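Ice-binding protein (Flavobacteriaceae bacterium, PDB 5UYT) has antifreeze activity, probably by binding ice crystals through its right-handed beta-helical domains. Local coordinates at residues N132-L137 with N159-G164. Residues are numbered along the deposited sequence; the frame is centred on the assembly and turned at random.
Sequences NTQVLL and NTVMKG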
loop_
_atom_site.group_PDB
_atom_site.type_symbol
_atom_site.label_atom_id
_atom_site.label_comp_id
_atom_site.label_asym_id
_atom_site.label_seq_id
_atom_site.Cartn_x
_atom_site.Cartn_y
_atom_site.Cartn_z
ATOM N N ASN A 132 -8.250 -24.190 2.365
ATOM C CA ASN A 132 -7.492 -23.963 3.625
ATOM C C ASN A 132 -6.084 -24.507 3.599
ATOM O O ASN A 132 -5.435 -24.561 4.642
ATOM C CB ASN A 132 -8.228 -24.542 4.840
ATOM C CG ASN A 132 -9.678 -24.123 4.902
ATOM O OD1 ASN A 132 -9.987 -22.941 4.861
ATOM N ND2 ASN A 132 -10.578 -25.099 4.963
ATOM N N THR A 133 -5.601 -24.891 2.415
ATOM C CA THR A 133 -4.201 -25.254 2.223
ATOM C C THR A 133 -3.308 -24.103 2.653
ATOM O O THR A 133 -3.622 -22.943 2.369
ATOM C CB THR A 133 -3.934 -25.514 0.735
ATOM O OG1 THR A 133 -4.707 -26.651 0.321
ATOM C CG2 THR A 133 -2.429 -25.764 0.453
ATOM N N GLN A 134 -2.175 -24.411 3.283
ATOM C CA GLN A 134 -1.208 -23.348 3.638
ATOM C C GLN A 134 0.226 -23.694 3.272
ATOM O O GLN A 134 0.770 -24.700 3.741
ATOM C CB GLN A 134 -1.302 -23.034 5.113
ATOM C CG GLN A 134 -2.639 -22.413 5.470
ATOM C CD GLN A 134 -2.630 -21.789 6.842
ATOM O OE1 GLN A 134 -3.675 -21.642 7.461
ATOM N NE2 GLN A 134 -1.456 -21.402 7.319
ATOM N N VAL A 135 0.834 -22.841 2.463
ATOM C CA VAL A 135 2.256 -22.932 2.183
ATOM C C VAL A 135 2.981 -21.979 3.135
ATOM O O VAL A 135 2.663 -20.799 3.183
ATOM C CB VAL A 135 2.551 -22.616 0.705
ATOM C CG1 VAL A 135 4.059 -22.609 0.434
ATOM C CG2 VAL A 135 1.873 -23.676 -0.153
ATOM N N LEU A 136 3.916 -22.525 3.909
ATOM C CA LEU A 136 4.589 -21.780 4.972
ATOM C C LEU A 136 6.079 -21.683 4.667
ATOM O O LEU A 136 6.658 -22.598 4.052
ATOM C CB LEU A 136 4.399 -22.485 6.325
ATOM C CG LEU A 136 2.983 -22.910 6.729
ATOM C CD1 LEU A 136 2.995 -23.760 7.992
ATOM C CD2 LEU A 136 2.075 -21.703 6.925
ATOM N N LEU A 137 6.688 -20.557 5.066
ATOM C CA LEU A 137 8.124 -20.374 4.918
ATOM C C LEU A 137 8.809 -20.364 6.283
ATOM O O LEU A 137 8.307 -19.768 7.251
ATOM C CB LEU A 137 8.459 -19.073 4.163
ATOM C CG LEU A 137 7.734 -18.839 2.835
ATOM C CD1 LEU A 137 8.047 -17.437 2.305
ATOM C CD2 LEU A 137 8.047 -19.939 1.809
ATOM N N ASN A 159 -9.507 -19.708 0.706
ATOM C CA ASN A 159 -8.578 -19.483 1.841
ATOM C C ASN A 159 -7.199 -20.171 1.712
ATOM O O ASN A 159 -6.538 -20.401 2.724
ATOM C CB ASN A 159 -9.247 -19.817 3.177
ATOM C CG ASN A 159 -10.493 -18.989 3.417
ATOM O OD1 ASN A 159 -10.512 -17.793 3.162
ATOM N ND2 ASN A 159 -11.557 -19.635 3.845
ATOM N N THR A 160 -6.753 -20.462 0.491
ATOM C CA THR A 160 -5.404 -21.020 0.310
ATOM C C THR A 160 -4.346 -19.959 0.604
ATOM O O THR A 160 -4.402 -18.854 0.040
ATOM C CB THR A 160 -5.201 -21.598 -1.111
ATOM O OG1 THR A 160 -6.041 -22.746 -1.248
ATOM C CG2 THR A 160 -3.731 -22.017 -1.347
ATOM N N VAL A 161 -3.407 -20.280 1.489
ATOM C CA VAL A 161 -2.242 -19.420 1.715
ATOM C C VAL A 161 -1.117 -19.922 0.813
ATOM O O VAL A 161 -0.661 -21.083 0.945
ATOM C CB VAL A 161 -1.811 -19.443 3.179
ATOM C CG1 VAL A 161 -0.483 -18.685 3.348
ATOM C CG2 VAL A 161 -2.925 -18.858 4.054
ATOM N N MET A 162 -0.705 -19.085 -0.133
ATOM C CA MET A 162 0.253 -19.488 -1.168
ATOM C C MET A 162 1.495 -18.587 -1.171
ATOM O O MET A 162 1.421 -17.410 -0.840
ATOM C CB MET A 162 -0.425 -19.488 -2.551
ATOM C CG MET A 162 0.395 -20.098 -3.696
ATOM S SD MET A 162 0.779 -21.838 -3.416
ATOM C CE MET A 162 1.246 -22.214 -5.118
ATOM N N LYS A 163 2.641 -19.172 -1.535
ATOM C CA LYS A 163 3.904 -18.456 -1.605
ATOM C C LYS A 163 4.547 -18.681 -2.953
ATOM O O LYS A 163 4.548 -19.806 -3.489
ATOM C CB LYS A 163 4.886 -18.941 -0.530
ATOM C CG LYS A 163 4.332 -18.932 0.884
ATOM C CD LYS A 163 4.173 -17.498 1.372
ATOM C CE LYS A 163 3.610 -17.479 2.787
ATOM N NZ LYS A 163 3.265 -16.081 3.148
ATOM N N GLY A 164 5.103 -17.599 -3.487
ATOM C CA GLY A 164 5.950 -17.679 -4.651
ATOM C C GLY A 164 5.383 -17.170 -5.948
ATOM O O GLY A 164 4.219 -16.780 -6.055
HETATM O O HOH W 1 -12.048 -22.114 2.959
HETATM O O HOH W 2 -6.064 -20.707 5.253
#
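T133 and V161 meet where two successive coils of the right-handed beta-helix lie in parallel register: V161 N gives its hydrogen to T133 O at 2.8 Å, and V161 O accepts V135 N at 2.8 Å. Q134 pairs with V161 in a single bridge, while its own backbone bonds go to G105 and L107 of the preceding coil. In the turns leading into the strands T133 CB lies 4.0 Å from T160 OG1; a hydroxyl suits both places because it can bond back to its own turn, T133 OG1 to A130 O, T160 OG1 to A157 O and also S129 OG. N132 and N159, both with positive phi, lie side by side, amide planes 17° apart, joined by a water that donates to N132 OD1 and weakly accepts from N159 ND2. A second water donates to N159 O and weakly to Q134 OE1. The short strands run 48° apart, and K163 N is buried without a partner. K163 CG lies 3.4 Å from V135 O and 3.9 Å from L137 CG, while NZ reaches E182 in a salt bridge. An alanine at L137 would probably open a gap beside K163 CG and CD, leaving the lysine less supported, though still tied to E182. Backbone bonding thus sets the register where the strands begin; past V135 the K163 chain makes the contact.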